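Local coordinates for SYE1 (Shewanella oneidensis, PDB 4AWT), which binds flavin mononucleotide and, as in other members of the Old Yellow Enzyme family, probably reduces activated carbon-carbon double bonds with NAD(P)H as the electron source, at residues T64-P72 against K130-P140; A96-V107 against F175-Y186. The protein carries 1 engineered substitution. All coordinates share one frame; numbering follows the deposited sequence. Where two conformers were deposited one is given.

Contact 1 of 2, residues T64-P72 against K130-P140. With BOG (octyl beta-D-glucopyranoside), chain D.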
loop_
_atom_site.group_PDB
_atom_site.type_symbol
_atom_site.label_atom_id
_atom_site.label_comp_id
_atom_site.label_asym_id
_atom_site.label_seq_id
_atom_site.Cartn_x
_atom_site.Cartn_y
_atom_site.Cartn_z
ATOM N N THR A 64 -17.253 -2.571 0.517
ATOM C CA THR A 64 -17.012 -3.548 -0.528
ATOM C C THR A 64 -15.605 -3.484 -1.119
ATOM O O THR A 64 -15.281 -4.204 -2.029
ATOM C CB THR A 64 -18.062 -3.455 -1.659
ATOM O OG1 THR A 64 -18.082 -2.156 -2.196
ATOM C CG2 THR A 64 -19.452 -3.795 -1.132
ATOM N N ALA A 65 -14.758 -2.658 -0.466
ATOM C CA ALA A 65 -13.367 -2.484 -0.842
ATOM C C ALA A 65 -12.408 -3.409 -0.035
ATOM O O ALA A 65 -11.216 -3.426 -0.323
ATOM C CB ALA A 65 -12.971 -1.068 -0.646
ATOM N N LYS A 66 -12.930 -4.103 0.955
ATOM C CA LYS A 66 -12.190 -4.929 1.909
ATOM C C LYS A 66 -11.902 -6.309 1.358
ATOM O O LYS A 66 -12.798 -6.931 0.749
ATOM C CB LYS A 66 -13.037 -5.039 3.164
ATOM C CG LYS A 66 -12.464 -5.810 4.316
ATOM C CD LYS A 66 -13.446 -5.827 5.493
ATOM C CE LYS A 66 -13.100 -6.754 6.615
ATOM N NZ LYS A 66 -14.151 -6.649 7.661
ATOM N N GLY A 67 -10.677 -6.802 1.593
ATOM C CA GLY A 67 -10.250 -8.106 1.164
ATOM C C GLY A 67 -10.004 -9.148 2.215
ATOM O O GLY A 67 -9.991 -10.332 1.904
ATOM N N TYR A 68 -9.736 -8.698 3.448
ATOM C CA TYR A 68 -9.214 -9.530 4.506
ATOM C C TYR A 68 -9.922 -9.193 5.783
ATOM O O TYR A 68 -10.236 -8.034 6.045
ATOM C CB TYR A 68 -7.683 -9.340 4.663
ATOM C CG TYR A 68 -6.950 -9.587 3.370
ATOM C CD1 TYR A 68 -6.807 -8.544 2.444
ATOM C CD2 TYR A 68 -6.416 -10.818 3.050
ATOM C CE1 TYR A 68 -6.195 -8.742 1.228
ATOM C CE2 TYR A 68 -5.762 -11.015 1.846
ATOM C CZ TYR A 68 -5.675 -9.979 0.921
ATOM O OH TYR A 68 -5.066 -10.117 -0.285
ATOM N N ALA A 69 -10.101 -10.205 6.650
ATOM C CA ALA A 69 -10.767 -9.955 7.909
ATOM C C ALA A 69 -9.997 -8.915 8.727
ATOM O O ALA A 69 -8.779 -8.891 8.784
ATOM C CB ALA A 69 -10.869 -11.233 8.717
ATOM N N TRP A 70 -10.770 -8.074 9.407
ATOM C CA TRP A 70 -10.286 -7.237 10.512
ATOM C C TRP A 70 -9.313 -6.151 10.049
ATOM O O TRP A 70 -8.542 -5.638 10.872
ATOM C CB TRP A 70 -9.677 -8.033 11.679
ATOM C CG TRP A 70 -10.460 -9.273 12.037
ATOM C CD1 TRP A 70 -11.811 -9.331 12.329
ATOM C CD2 TRP A 70 -9.950 -10.593 12.115
ATOM N NE1 TRP A 70 -12.147 -10.622 12.605
ATOM C CE2 TRP A 70 -11.026 -11.429 12.469
ATOM C CE3 TRP A 70 -8.692 -11.139 11.910
ATOM C CZ2 TRP A 70 -10.844 -12.789 12.620
ATOM C CZ3 TRP A 70 -8.507 -12.484 12.057
ATOM C CH2 TRP A 70 -9.583 -13.304 12.409
ATOM N N THR A 71 -9.334 -5.763 8.780
ATOM C CA THR A 71 -8.546 -4.623 8.353
ATOM C C THR A 71 -9.282 -3.344 8.671
ATOM O O THR A 71 -10.535 -3.280 8.629
ATOM C CB THR A 71 -8.158 -4.716 6.867
ATOM O OG1 THR A 71 -9.336 -4.689 6.029
ATOM C CG2 THR A 71 -7.441 -6.007 6.573
ATOM N N PRO A 72 -8.577 -2.275 9.031
ATOM C CA PRO A 72 -9.234 -1.037 9.421
ATOM C C PRO A 72 -9.769 -0.292 8.238
ATOM O O PRO A 72 -9.096 -0.177 7.214
ATOM C CB PRO A 72 -8.075 -0.222 10.055
ATOM C CG PRO A 72 -6.843 -0.732 9.303
ATOM C CD PRO A 72 -7.105 -2.218 9.143
ATOM N N LYS A 130 -5.672 -16.759 -2.433
ATOM C CA LYS A 130 -6.516 -16.893 -1.244
ATOM C C LYS A 130 -6.486 -15.546 -0.473
ATOM O O LYS A 130 -5.495 -14.821 -0.482
ATOM C CB LYS A 130 -6.063 -18.018 -0.349
ATOM C CG LYS A 130 -6.174 -19.381 -1.040
ATOM C CD LYS A 130 -5.876 -20.566 -0.131
ATOM C CE LYS A 130 -5.955 -21.876 -0.938
ATOM N NZ LYS A 130 -5.530 -23.037 -0.093
ATOM N N VAL A 131 -7.569 -15.313 0.206
ATOM C CA VAL A 131 -7.687 -14.292 1.238
ATOM C C VAL A 131 -8.032 -14.992 2.551
ATOM O O VAL A 131 -7.972 -16.211 2.637
ATOM C CB VAL A 131 -8.664 -13.170 0.876
ATOM C CG1 VAL A 131 -8.188 -12.467 -0.397
ATOM C CG2 VAL A 131 -10.062 -13.679 0.729
ATOM N N PHE A 132 -8.356 -14.214 3.588
ATOM C CA PHE A 132 -8.801 -14.845 4.811
ATOM C C PHE A 132 -10.028 -14.074 5.322
ATOM O O PHE A 132 -10.187 -12.874 5.097
ATOM C CB PHE A 132 -7.715 -15.006 5.870
ATOM C CG PHE A 132 -7.021 -13.720 6.315
ATOM C CD1 PHE A 132 -7.598 -12.869 7.227
ATOM C CD2 PHE A 132 -5.775 -13.398 5.799
ATOM C CE1 PHE A 132 -6.945 -11.706 7.644
ATOM C CE2 PHE A 132 -5.134 -12.273 6.220
ATOM C CZ PHE A 132 -5.689 -11.418 7.139
ATOM N N VAL A 133 -10.848 -14.816 6.047
ATOM C CA VAL A 133 -12.113 -14.348 6.584
ATOM C C VAL A 133 -12.164 -14.671 8.043
ATOM O O VAL A 133 -11.401 -15.470 8.576
ATOM C CB VAL A 133 -13.309 -15.000 5.834
ATOM C CG1 VAL A 133 -13.287 -14.696 4.348
ATOM C CG2 VAL A 133 -13.357 -16.487 6.134
ATOM N N ASP A 134 -13.091 -14.026 8.733
ATOM C CA ASP A 134 -13.445 -14.367 10.131
ATOM C C ASP A 134 -14.387 -15.537 10.125
ATOM O O ASP A 134 -15.481 -15.427 9.531
ATOM C CB ASP A 134 -14.114 -13.114 10.715
ATOM C CG ASP A 134 -14.503 -13.150 12.186
ATOM O OD1 ASP A 134 -14.472 -14.251 12.736
ATOM O OD2 ASP A 134 -14.731 -12.035 12.768
ATOM N N ASN A 135 -13.932 -16.631 10.704
ATOM C CA ASN A 135 -14.781 -17.812 10.717
ATOM C C ASN A 135 -15.375 -17.960 12.123
ATOM O O ASN A 135 -15.889 -19.048 12.415
ATOM C CB ASN A 135 -14.028 -19.065 10.328
ATOM C CG ASN A 135 -12.820 -19.246 11.232
ATOM O OD1 ASN A 135 -12.710 -18.752 12.358
ATOM N ND2 ASN A 135 -11.889 -20.026 10.682
ATOM N N GLY A 136 -15.313 -16.957 12.993
ATOM C CA GLY A 136 -15.815 -17.004 14.347
ATOM C C GLY A 136 -14.773 -17.364 15.370
ATOM O O GLY A 136 -14.879 -17.202 16.575
ATOM N N SER A 137 -13.691 -17.931 14.861
ATOM C CA SER A 137 -12.562 -18.265 15.696
ATOM C C SER A 137 -11.680 -17.029 15.798
ATOM O O SER A 137 -11.913 -16.035 15.103
ATOM C CB SER A 137 -11.750 -19.421 15.090
ATOM O OG SER A 137 -11.040 -19.075 13.901
ATOM N N ASP A 138 -10.655 -17.170 16.637
ATOM C CA ASP A 138 -9.723 -16.025 16.643
ATOM C C ASP A 138 -8.600 -16.166 15.613
ATOM O O ASP A 138 -7.720 -15.277 15.496
ATOM C CB ASP A 138 -9.273 -15.785 18.095
ATOM C CG ASP A 138 -8.529 -16.918 18.747
ATOM O OD1 ASP A 138 -8.179 -17.825 17.974
ATOM O OD2 ASP A 138 -8.333 -16.813 19.976
ATOM N N GLU A 139 -8.559 -17.206 14.763
ATOM C CA GLU A 139 -7.508 -17.208 13.751
ATOM C C GLU A 139 -8.114 -16.979 12.362
ATOM O O GLU A 139 -9.235 -17.421 12.101
ATOM C CB GLU A 139 -6.750 -18.517 13.797
ATOM C CG GLU A 139 -5.898 -18.747 15.022
ATOM C CD GLU A 139 -4.784 -17.756 15.275
ATOM O OE1 GLU A 139 -4.519 -16.896 14.406
ATOM O OE2 GLU A 139 -4.143 -17.792 16.355
ATOM N N PRO A 140 -7.381 -16.305 11.482
ATOM C CA PRO A 140 -7.903 -16.109 10.145
ATOM C C PRO A 140 -8.209 -17.428 9.492
ATOM O O PRO A 140 -7.447 -18.378 9.552
ATOM C CB PRO A 140 -6.732 -15.453 9.432
ATOM C CG PRO A 140 -5.647 -15.193 10.395
ATOM C CD PRO A 140 -6.059 -15.738 11.708
HETATM C C1 BOG D . -1.576 -10.879 2.196
HETATM O O1 BOG D . -1.052 -11.976 2.894
HETATM C C2 BOG D . -1.856 -9.714 3.092
HETATM O O2 BOG D . -2.873 -10.006 4.025
HETATM C C3 BOG D . -2.323 -8.473 2.316
HETATM O O3 BOG D . -2.349 -7.352 3.154
HETATM C C4 BOG D . -1.277 -8.180 1.231
HETATM O O4 BOG D . -1.720 -7.110 0.466
HETATM C C5 BOG D . -0.987 -9.401 0.366
HETATM O O5 BOG D . -0.556 -10.420 1.247
HETATM C C6 BOG D . 0.072 -9.124 -0.670
HETATM O O6 BOG D . 0.167 -10.306 -1.446
HETATM C "C1'" BOG D . -1.287 -13.226 2.291
HETATM C "C2'" BOG D . -0.879 -14.435 3.128
HETATM C "C3'" BOG D . 0.484 -14.328 3.739
HETATM C "C4'" BOG D . 1.204 -15.560 4.277
HETATM C "C5'" BOG D . 1.478 -15.325 5.765
HETATM C "C6'" BOG D . 0.620 -16.256 6.624
HETATM C "C7'" BOG D . 0.884 -15.988 8.117
HETATM C "C8'" BOG D . 0.474 -17.260 8.849
HETATM O O HOH W 1 -4.064 -12.482 -0.668
#
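Y68 and F132 meet at the apolar centre, where a loop of the TIM barrel, between strand 53-60 and helix 77-92, packs on the two-stranded antiparallel sheet of 130-133 and 141-144. Y68 CB sits over one face of the F132 ring, 4.0 Å from its centroid, a CH-pi contact, while the two ring planes are inclined at 57°. F132 has CG wedged between its own backbone N and carbonyl carbon (chi1 57°), which turns the ring toward Y68 and A69. V131 CG1 reaches Y68 CE2 at 3.6 Å, and A69 CB lies against F132 CD1. One backbone bond joins the segments, from A69 N to F132 O at 3.1 Å. The detergent octyl glucoside lays its O2 over a face of the Y68 ring, whose hydroxyl bonds to Y186 and, through a water, to K130 O. Within the type II turn of 68-71, the W70 indole stands over A69 CB and turns its edge to the 134-140 loop, with CZ3 4.1 Å from P140 CD. At the polar edge D134 OD1 accepts from G136 N in an Asx turn, and W70 NE1 donates to D134 OD2 at 2.9 Å, arriving from above the carboxylate plane.

Contact 2 of 2, residues A96-V107 against F175-Y186. With FMN (flavin mononucleotide), chain B; BOG (octyl beta-D-glucopyranoside), chain D.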
loop_
_atom_site.group_PDB
_atom_site.type_symbol
_atom_site.label_atom_id
_atom_site.label_comp_id
_atom_site.label_asym_id
_atom_site.label_seq_id
_atom_site.Cartn_x
_atom_site.Cartn_y
_atom_site.Cartn_z
ATOM N N ALA A 96 6.286 11.367 9.813
ATOM C CA ALA A 96 5.208 11.577 8.836
ATOM C C ALA A 96 4.514 10.260 8.572
ATOM O O ALA A 96 5.145 9.211 8.552
ATOM C CB ALA A 96 5.766 12.129 7.533
ATOM N N ILE A 97 3.193 10.326 8.347
ATOM C CA ILE A 97 2.439 9.115 8.096
ATOM C C ILE A 97 1.394 9.365 7.005
ATOM O O ILE A 97 0.635 10.341 7.057
ATOM C CB ILE A 97 1.825 8.562 9.374
ATOM C CG1 ILE A 97 1.092 7.240 9.101
ATOM C CG2 ILE A 97 0.948 9.552 10.118
ATOM C CD1 ILE A 97 0.691 6.451 10.340
ATOM N N PHE A 98 1.390 8.470 6.022
ATOM C CA PHE A 98 0.414 8.476 4.934
ATOM C C PHE A 98 -0.534 7.305 5.113
ATOM O O PHE A 98 -0.120 6.238 5.567
ATOM C CB PHE A 98 1.082 8.386 3.567
ATOM C CG PHE A 98 1.610 9.685 2.982
ATOM C CD1 PHE A 98 2.177 10.688 3.756
ATOM C CD2 PHE A 98 1.542 9.884 1.605
ATOM C CE1 PHE A 98 2.654 11.852 3.173
ATOM C CE2 PHE A 98 2.023 11.049 1.026
ATOM C CZ PHE A 98 2.585 12.026 1.800
ATOM N N ALA A 99 -1.797 7.478 4.722
ATOM C CA ALA A 99 -2.784 6.419 4.748
ATOM C C ALA A 99 -2.827 5.709 3.403
ATOM O O ALA A 99 -3.026 6.371 2.387
ATOM C CB ALA A 99 -4.181 6.957 5.034
ATOM N N GLN A 100 -2.702 4.386 3.384
ATOM C CA GLN A 100 -2.804 3.644 2.129
ATOM C C GLN A 100 -4.269 3.332 1.832
ATOM O O GLN A 100 -4.877 2.472 2.440
ATOM C CB GLN A 100 -1.989 2.361 2.120
ATOM C CG GLN A 100 -2.042 1.780 0.710
ATOM C CD GLN A 100 -1.448 0.422 0.587
ATOM O OE1 GLN A 100 -1.913 -0.546 1.219
ATOM N NE2 GLN A 100 -0.447 0.284 -0.273
ATOM N N LEU A 101 -4.846 4.058 0.857
ATOM C CA LEU A 101 -6.250 3.869 0.497
ATOM C C LEU A 101 -6.395 2.623 -0.359
ATOM O O LEU A 101 -5.746 2.497 -1.403
ATOM C CB LEU A 101 -6.761 5.088 -0.248
ATOM C CG LEU A 101 -6.580 6.423 0.447
ATOM C CD1 LEU A 101 -7.231 7.527 -0.388
ATOM C CD2 LEU A 101 -7.138 6.420 1.859
ATOM N N TRP A 102 -7.281 1.725 0.076
ATOM C CA TRP A 102 -7.344 0.377 -0.478
ATOM C C TRP A 102 -8.719 0.071 -1.083
ATOM O O TRP A 102 -9.750 0.241 -0.428
ATOM C CB TRP A 102 -7.069 -0.658 0.608
ATOM C CG TRP A 102 -6.479 -1.948 0.159
ATOM C CD1 TRP A 102 -6.037 -2.348 -1.066
ATOM C CD2 TRP A 102 -6.198 -3.023 1.057
ATOM N NE1 TRP A 102 -5.490 -3.607 -0.978
ATOM C CE2 TRP A 102 -5.558 -4.027 0.312
ATOM C CE3 TRP A 102 -6.398 -3.208 2.431
ATOM C CZ2 TRP A 102 -5.112 -5.204 0.917
ATOM C CZ3 TRP A 102 -5.936 -4.376 3.000
ATOM C CH2 TRP A 102 -5.324 -5.327 2.271
ATOM N N HIS A 103 -8.694 -0.499 -2.284
ATOM C CA HIS A 103 -9.831 -1.250 -2.829
ATOM C C HIS A 103 -9.238 -2.502 -3.443
ATOM O O HIS A 103 -8.420 -2.438 -4.359
ATOM C CB HIS A 103 -10.643 -0.470 -3.860
ATOM C CG HIS A 103 -11.980 -1.096 -4.159
ATOM N ND1 HIS A 103 -12.145 -2.376 -4.454
ATOM C CD2 HIS A 103 -13.191 -0.495 -4.112
ATOM C CE1 HIS A 103 -13.430 -2.591 -4.629
ATOM N NE2 HIS A 103 -14.103 -1.465 -4.430
ATOM N N VAL A 104 -9.647 -3.659 -2.915
ATOM C CA VAL A 104 -9.092 -4.924 -3.338
ATOM C C VAL A 104 -9.675 -5.480 -4.622
ATOM O O VAL A 104 -9.123 -6.442 -5.183
ATOM C CB VAL A 104 -9.238 -5.982 -2.234
ATOM C CG1 VAL A 104 -8.516 -5.545 -0.965
ATOM C CG2 VAL A 104 -10.716 -6.315 -1.995
ATOM N N GLY A 105 -10.780 -4.974 -5.099
ATOM C CA GLY A 105 -11.459 -5.498 -6.266
ATOM C C GLY A 105 -11.784 -6.931 -6.051
ATOM O O GLY A 105 -12.417 -7.333 -5.064
ATOM N N ARG A 106 -11.334 -7.797 -6.984
ATOM C CA ARG A 106 -11.679 -9.200 -6.958
ATOM C C ARG A 106 -10.927 -10.018 -5.943
ATOM O O ARG A 106 -11.226 -11.212 -5.776
ATOM C CB ARG A 106 -11.436 -9.834 -8.343
ATOM C CG ARG A 106 -9.965 -10.001 -8.658
ATOM C CD ARG A 106 -9.766 -10.392 -10.108
ATOM N NE ARG A 106 -8.356 -10.470 -10.416
ATOM C CZ ARG A 106 -7.866 -10.882 -11.557
ATOM N NH1 ARG A 106 -8.645 -11.236 -12.561
ATOM N NH2 ARG A 106 -6.527 -10.902 -11.705
ATOM N N VAL A 107 -9.933 -9.434 -5.253
ATOM C CA VAL A 107 -9.139 -10.206 -4.282
ATOM C C VAL A 107 -9.812 -10.098 -2.925
ATOM O O VAL A 107 -9.403 -9.361 -2.037
ATOM C CB VAL A 107 -7.681 -9.761 -4.286
ATOM C CG1 VAL A 107 -6.891 -10.627 -3.333
ATOM C CG2 VAL A 107 -7.086 -9.805 -5.675
ATOM N N PHE A 175 -3.681 12.340 8.901
ATOM C CA PHE A 175 -2.587 11.875 8.060
ATOM C C PHE A 175 -1.950 13.025 7.314
ATOM O O PHE A 175 -2.596 14.022 6.983
ATOM C CB PHE A 175 -3.073 10.815 7.056
ATOM C CG PHE A 175 -3.415 9.483 7.680
ATOM C CD1 PHE A 175 -2.408 8.553 7.900
ATOM C CD2 PHE A 175 -4.697 9.139 8.009
ATOM C CE1 PHE A 175 -2.695 7.300 8.431
ATOM C CE2 PHE A 175 -4.994 7.872 8.521
ATOM C CZ PHE A 175 -3.987 6.959 8.719
ATOM N N ASP A 176 -0.667 12.864 6.989
ATOM C CA ASP A 176 0.046 13.824 6.189
ATOM C C ASP A 176 -0.202 13.694 4.703
ATOM O O ASP A 176 0.111 14.609 3.940
ATOM C CB ASP A 176 1.551 13.695 6.497
ATOM C CG ASP A 176 1.821 13.968 7.959
ATOM O OD1 ASP A 176 1.591 15.107 8.377
ATOM O OD2 ASP A 176 2.229 13.022 8.666
ATOM N N GLY A 177 -0.737 12.594 4.283
ATOM C CA GLY A 177 -0.995 12.305 2.880
ATOM C C GLY A 177 -1.636 10.957 2.755
ATOM O O GLY A 177 -1.925 10.280 3.761
ATOM N N ILE A 178 -1.866 10.551 1.502
ATOM C CA ILE A 178 -2.383 9.241 1.199
ATOM C C ILE A 178 -1.484 8.563 0.170
ATOM O O ILE A 178 -0.857 9.232 -0.642
ATOM C CB ILE A 178 -3.853 9.266 0.728
ATOM C CG1 ILE A 178 -4.057 9.928 -0.630
ATOM C CG2 ILE A 178 -4.701 9.911 1.804
ATOM C CD1 ILE A 178 -3.888 9.056 -1.851
ATOM N N GLU A 179 -1.497 7.240 0.203
ATOM C CA GLU A 179 -0.899 6.414 -0.825
ATOM C C GLU A 179 -2.013 5.649 -1.485
ATOM O O GLU A 179 -2.770 4.906 -0.839
ATOM C CB GLU A 179 0.115 5.426 -0.249
ATOM C CG GLU A 179 0.800 4.613 -1.337
ATOM C CD GLU A 179 1.793 3.603 -0.792
ATOM O OE1 GLU A 179 2.948 4.049 -0.485
ATOM O OE2 GLU A 179 1.448 2.419 -0.669
ATOM N N LEU A 180 -2.142 5.782 -2.812
ATOM C CA LEU A 180 -3.104 4.971 -3.548
ATOM C C LEU A 180 -2.520 3.597 -3.787
ATOM O O LEU A 180 -1.502 3.453 -4.459
ATOM C CB LEU A 180 -3.399 5.637 -4.876
ATOM C CG LEU A 180 -4.338 4.873 -5.804
ATOM C CD1 LEU A 180 -5.703 4.672 -5.136
ATOM C CD2 LEU A 180 -4.461 5.592 -7.136
ATOM N N HIS A 181 -3.179 2.559 -3.276
ATOM C CA HIS A 181 -2.724 1.188 -3.539
ATOM C C HIS A 181 -3.187 0.816 -4.953
ATOM O O HIS A 181 -4.345 0.441 -5.144
ATOM C CB HIS A 181 -3.262 0.206 -2.526
ATOM C CG HIS A 181 -2.539 -1.101 -2.524
ATOM N ND1 HIS A 181 -1.703 -1.469 -3.519
ATOM C CD2 HIS A 181 -2.536 -2.049 -1.547
ATOM C CE1 HIS A 181 -1.212 -2.641 -3.164
ATOM N NE2 HIS A 181 -1.671 -3.017 -1.988
ATOM N N ALA A 182 -2.313 0.924 -5.932
ATOM C CA ALA A 182 -2.564 0.525 -7.291
ATOM C C ALA A 182 -1.691 -0.654 -7.689
ATOM O O ALA A 182 -1.447 -0.886 -8.877
ATOM C CB ALA A 182 -2.401 1.711 -8.250
ATOM N N ALA A 183 -1.319 -1.451 -6.701
ATOM C CA ALA A 183 -0.345 -2.527 -6.809
ATOM C C ALA A 183 -0.966 -3.849 -6.370
ATOM O O ALA A 183 -2.152 -3.953 -6.077
ATOM C CB ALA A 183 0.902 -2.145 -6.008
ATOM N N ASN A 184 -0.101 -4.864 -6.346
ATOM C CA ASN A 184 -0.248 -6.193 -5.803
ATOM C C ASN A 184 -1.610 -6.816 -6.146
ATOM O O ASN A 184 -2.189 -7.547 -5.338
ATOM C CB ASN A 184 0.045 -6.195 -4.312
ATOM C CG ASN A 184 1.480 -5.792 -4.073
ATOM O OD1 ASN A 184 2.273 -5.673 -4.985
ATOM N ND2 ASN A 184 1.817 -5.564 -2.828
ATOM N N GLY A 185 -2.048 -6.614 -7.376
ATOM C CA GLY A 185 -3.181 -7.338 -7.888
ATOM C C GLY A 185 -4.535 -6.811 -7.464
ATOM O O GLY A 185 -5.545 -7.480 -7.753
ATOM N N TYR A 186 -4.599 -5.651 -6.829
ATOM C CA TYR A 186 -5.861 -5.102 -6.325
ATOM C C TYR A 186 -6.590 -4.341 -7.420
ATOM O O TYR A 186 -6.296 -4.472 -8.589
ATOM C CB TYR A 186 -5.605 -4.395 -4.990
ATOM C CG TYR A 186 -5.092 -5.384 -3.964
ATOM C CD1 TYR A 186 -5.874 -6.454 -3.543
ATOM C CD2 TYR A 186 -3.827 -5.245 -3.415
ATOM C CE1 TYR A 186 -5.425 -7.360 -2.613
ATOM C CE2 TYR A 186 -3.369 -6.138 -2.479
ATOM C CZ TYR A 186 -4.140 -7.204 -2.068
ATOM O OH TYR A 186 -3.632 -8.070 -1.153
HETATM N N1 FMN B . 1.562 -4.056 0.798
HETATM C C2 FMN B . 0.650 -3.110 0.607
HETATM O O2 FMN B . 0.733 -2.286 -0.342
HETATM N N3 FMN B . -0.435 -3.004 1.466
HETATM C C4 FMN B . -0.629 -3.853 2.544
HETATM O O4 FMN B . -1.582 -3.620 3.333
HETATM C C4A FMN B . 0.275 -4.906 2.662
HETATM N N5 FMN B . 0.110 -5.867 3.658
HETATM C C5A FMN B . 1.248 -6.642 4.011
HETATM C C6 FMN B . 1.225 -7.408 5.150
HETATM C C7 FMN B . 2.344 -8.174 5.556
HETATM C C7M FMN B . 2.285 -8.890 6.884
HETATM C C8 FMN B . 3.446 -8.178 4.755
HETATM C C8M FMN B . 4.700 -8.942 5.131
HETATM C C9 FMN B . 3.476 -7.405 3.577
HETATM C C9A FMN B . 2.385 -6.621 3.196
HETATM N N10 FMN B . 2.433 -5.799 2.051
HETATM C C10 FMN B . 1.409 -4.900 1.825
HETATM C "C1'" FMN B . 3.660 -5.752 1.251
HETATM C "C2'" FMN B . 4.787 -4.932 1.905
HETATM O "O2'" FMN B . 4.468 -3.551 1.907
HETATM C "C3'" FMN B . 6.106 -5.066 1.169
HETATM O "O3'" FMN B . 6.053 -4.490 -0.127
HETATM C "C4'" FMN B . 6.643 -6.504 1.054
HETATM O "O4'" FMN B . 6.530 -7.208 2.281
HETATM C "C5'" FMN B . 8.049 -6.555 0.490
HETATM O "O5'" FMN B . 8.986 -5.886 1.352
HETATM P P FMN B . 9.896 -6.754 2.366
HETATM O O1P FMN B . 8.956 -7.335 3.393
HETATM O O2P FMN B . 10.584 -7.826 1.552
HETATM O O3P FMN B . 10.836 -5.724 2.941
HETATM C C1 BOG D . -1.576 -10.879 2.196
HETATM O O1 BOG D . -1.052 -11.976 2.894
HETATM C C2 BOG D . -1.856 -9.714 3.092
HETATM O O2 BOG D . -2.873 -10.006 4.025
HETATM C C3 BOG D . -2.323 -8.473 2.316
HETATM O O3 BOG D . -2.349 -7.352 3.154
HETATM C C4 BOG D . -1.277 -8.180 1.231
HETATM O O4 BOG D . -1.720 -7.110 0.466
HETATM C C5 BOG D . -0.987 -9.401 0.366
HETATM O O5 BOG D . -0.556 -10.420 1.247
HETATM C C6 BOG D . 0.072 -9.124 -0.670
HETATM O O6 BOG D . 0.167 -10.306 -1.446
HETATM C "C1'" BOG D . -1.287 -13.226 2.291
HETATM C "C2'" BOG D . -0.879 -14.435 3.128
HETATM C "C3'" BOG D . 0.484 -14.328 3.739
HETATM C "C4'" BOG D . 1.204 -15.560 4.277
HETATM C "C5'" BOG D . 1.478 -15.325 5.765
HETATM C "C6'" BOG D . 0.620 -16.256 6.624
HETATM C "C7'" BOG D . 0.884 -15.988 8.117
HETATM C "C8'" BOG D . 0.474 -17.260 8.849
HETATM O O HOH W 2 -6.485 1.030 -3.599
HETATM O O HOH W 3 -6.668 -0.927 -6.037
HETATM O O HOH W 4 -5.937 -9.965 -8.967
#
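A99 and I178 pair in the parallel sheet between strands 96-102 and 177-181, stitched by backbone bonds such as A99 N to G177 O, E179 N to A99 O and L101 N to E179 O. Just ahead of G177, D176 grips I97 twice: D176 N donates to I97 O, and I97 N donates to the anti lone pair of D176 OD2 at 2.9 Å, an oxygen also bonded by H91.

Two CH-pi contacts flank the strands. G177 CA lies over the centre of the F98 ring, 3.5 Å from its centroid, and A99 CB sits just as squarely over F175. In plain apolar packing, L101 CG meets I178 CB at 3.9 Å.

The W102 edge points into the face of Y186 in a T-shaped pair, planes at 88°. V104 and V107 press on the Y186 ring, and its hydroxyl bonds to O4 of the octyl glucoside as well as to Y68.

Polar side chains converge on the flavin. With its chain extended from a CG opposite the backbone N (chi1 -173°), Q100 accepts from FMN N3 at OE1 and donates from NE2 to FMN O2 (2.8 Å) and to E179 OE2 (2.9 Å). Y266 and H268 bond E179 OE1 and probably hold this carboxylate in place; with the flavin bonds it helps set the amide's rotation. The Q100 amide lies over a face of the H181 ring, planes 24° apart, and FMN O2 is also over a face of that ring, 3.0 Å from H181 NE2. Such a pyrimidine-edge site at the C-terminal ends of barrel strands is characteristic of the Old Yellow Enzyme family.

Overall arrangement
From the N terminus, the chain runs through barrel strand 53-60 into loop 64-72, then helix 77-92 and strand 96-102 with its following loop. Beyond these, 130-140 returns to 64-72 and closes contact 1, a loop that contains the first segment of contact 2. Helix 153-172 then leads to 175-186, which pairs with 96-107 and completes contact 2, so the two closures cross. Contact 2 belongs to the barrel wall at its third and fourth strands; contact 1, about 17 Å away between centres, ties an outer loop to the small antiparallel sheet. The two tyrosine hydroxyls join the contacts, as does A65 O with V104 N, and both border the octyl glucoside.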